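Local structure of aromatic amino acid exporter YddG (Starkeya novella, 5I20) at residues V106-S109 with A110-P113. The protein exports a broad range of amino acids, including threonine, methionine, lysine and glutamate, across the inner membrane, binding them in a large central cavity. Sequence-based numbering, arbitrary orientation.
Sequences VLFS and AFLP
F111 N donates to F108 O at 3.1 Å, the N-H pointing at the oxygen with an angle of 159°, and L112 N reaches S109 O at the same 3.1 Å. The bond from A110 N to L107 O, at 3.3 Å, is weak. All three join residue i+3 to residue i, the spacing of a 3-10 helix or of successive type I turns; the backbone keeps helical-type angles from F108 to F111 and loses them at L112, which turns extended. F111 CE2 approaches the F108 ring obliquely, 4.5 Å from F108 CD1, a marginal apolar contact. CB of F111 lies 3.5 Å from F108 O and CB of L112 3.3 Å from S109 O, close approaches that come with the turns.

These turns carry the chain from helix 101-108 toward the loop that leads to helix 119-136, at the cytoplasmic edge of the membrane span of this DMT-family exporter, which ends at F111, L112 being already cytoplasmic. S109 ties back to the preceding turn: OG, set between the backbone N and the carbonyl carbon (chi1 69°), donates to V106 O at 2.5 Å, a distance too short to be read closely at this resolution, with the donor tilted 26° from the carbonyl plane. An alanine here would remove the hydroxyl and would probably leave V106 O with only the weak 3.3 Å bond from S109 N among its local partners. Beyond this turn, V237 and R238 of helix 237-243 pack on S109, V237 also touches L112, and L117 lies against V106, S109 and A110. F108 faces S164, V165 and V168 of helix 150-169, V168 also meeting L112.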
ATOM      1  N   VAL A 106      -1.696  12.337   3.427  1.00 35.48           N
ATOM      2  CA  VAL A 106      -2.046  13.325   4.443  1.00 48.81           C
ATOM      3  C   VAL A 106      -2.052  14.726   3.839  1.00 44.62           C
ATOM      4  O   VAL A 106      -3.017  15.471   3.998  1.00 45.80           O
ATOM      5  CB  VAL A 106      -1.077  13.287   5.645  1.00 51.32           C
ATOM      6  CG1 VAL A 106      -1.376  14.430   6.607  1.00 35.97           C
ATOM      7  CG2 VAL A 106      -1.161  11.948   6.361  1.00 35.16           C
ATOM      8  N   LEU A 107      -0.980  15.069   3.131  1.00 42.46           N
ATOM      9  CA  LEU A 107      -0.874  16.371   2.481  1.00 42.12           C
ATOM     10  C   LEU A 107      -1.934  16.561   1.389  1.00 46.38           C
ATOM     11  O   LEU A 107      -2.542  17.627   1.292  1.00 43.07           O
ATOM     12  CB  LEU A 107       0.532  16.560   1.897  1.00 43.07           C
ATOM     13  CG  LEU A 107       1.675  16.652   2.917  1.00 47.80           C
ATOM     14  CD1 LEU A 107       3.035  16.701   2.233  1.00 45.89           C
ATOM     15  CD2 LEU A 107       1.487  17.861   3.826  1.00 45.49           C
ATOM     16  N   PHE A 108      -2.170  15.530   0.582  1.00 44.93           N
ATOM     17  CA  PHE A 108      -3.117  15.650  -0.527  1.00 45.55           C
ATOM     18  C   PHE A 108      -4.571  15.646  -0.052  1.00 49.28           C
ATOM     19  O   PHE A 108      -5.470  16.025  -0.803  1.00 50.77           O
ATOM     20  CB  PHE A 108      -2.904  14.527  -1.552  1.00 42.13           C
ATOM     21  CG  PHE A 108      -1.576  14.588  -2.262  1.00 42.89           C
ATOM     22  CD1 PHE A 108      -0.810  15.742  -2.242  1.00 51.20           C
ATOM     23  CD2 PHE A 108      -1.094  13.487  -2.950  1.00 45.16           C
ATOM     24  CE1 PHE A 108       0.414  15.794  -2.894  1.00 51.05           C
ATOM     25  CE2 PHE A 108       0.127  13.536  -3.604  1.00 44.11           C
ATOM     26  CZ  PHE A 108       0.879  14.690  -3.576  1.00 47.57           C
ATOM     27  N   SER A 109      -4.802  15.227   1.190  1.00 50.82           N
ATOM     28  CA  SER A 109      -6.160  15.181   1.732  1.00 48.03           C
ATOM     29  C   SER A 109      -6.703  16.586   1.964  1.00 50.48           C
ATOM     30  O   SER A 109      -7.909  16.774   2.133  1.00 58.18           O
ATOM     31  CB  SER A 109      -6.204  14.380   3.036  1.00 42.44           C
ATOM     32  OG  SER A 109      -5.532  15.060   4.080  1.00 40.42           O
ATOM     33  N   ALA A 110      -5.812  17.573   1.961  1.00 51.03           N
ATOM     34  CA  ALA A 110      -6.212  18.967   2.133  1.00 51.51           C
ATOM     35  C   ALA A 110      -6.977  19.477   0.913  1.00 50.96           C
ATOM     36  O   ALA A 110      -7.663  20.493   0.986  1.00 55.68           O
ATOM     37  CB  ALA A 110      -4.994  19.838   2.398  1.00 48.95           C
ATOM     38  N   PHE A 111      -6.860  18.768  -0.205  1.00 52.25           N
ATOM     39  CA  PHE A 111      -7.574  19.141  -1.423  1.00 59.86           C
ATOM     40  C   PHE A 111      -9.013  18.619  -1.415  1.00 61.62           C
ATOM     41  O   PHE A 111      -9.813  18.987  -2.272  1.00 64.06           O
ATOM     42  CB  PHE A 111      -6.839  18.623  -2.664  1.00 64.97           C
ATOM     43  CG  PHE A 111      -5.479  19.235  -2.869  1.00 72.29           C
ATOM     44  CD1 PHE A 111      -5.163  20.469  -2.324  1.00 79.85           C
ATOM     45  CD2 PHE A 111      -4.516  18.572  -3.613  1.00 73.74           C
ATOM     46  CE1 PHE A 111      -3.910  21.030  -2.514  1.00 80.55           C
ATOM     47  CE2 PHE A 111      -3.262  19.127  -3.808  1.00 74.67           C
ATOM     48  CZ  PHE A 111      -2.960  20.356  -3.258  1.00 77.39           C
ATOM     49  N   LEU A 112      -9.335  17.760  -0.453  1.00 61.49           N
ATOM     50  CA  LEU A 112     -10.699  17.255  -0.310  1.00 57.17           C
ATOM     51  C   LEU A 112     -11.592  18.311   0.343  1.00 57.58           C
ATOM     52  O   LEU A 112     -11.245  18.858   1.390  1.00 54.57           O
ATOM     53  CB  LEU A 112     -10.717  15.962   0.507  1.00 52.97           C
ATOM     54  CG  LEU A 112      -9.942  14.784  -0.090  1.00 54.08           C
ATOM     55  CD1 LEU A 112     -10.023  13.555   0.808  1.00 51.61           C
ATOM     56  CD2 LEU A 112     -10.446  14.469  -1.491  1.00 52.88           C
ATOM     57  N   PRO A 113     -12.746  18.597  -0.280  1.00 62.10           N
ATOM     58  CA  PRO A 113     -13.667  19.662   0.139  1.00 62.94           C
ATOM     59  C   PRO A 113     -14.100  19.576   1.600  1.00 69.87           C
ATOM     60  O   PRO A 113     -14.063  20.586   2.303  1.00 73.96           O
ATOM     61  CB  PRO A 113     -14.869  19.463  -0.787  1.00 67.13           C
ATOM     62  CG  PRO A 113     -14.297  18.827  -2.001  1.00 69.48           C
ATOM     63  CD  PRO A 113     -13.220  17.912  -1.495  1.00 64.29           C
TER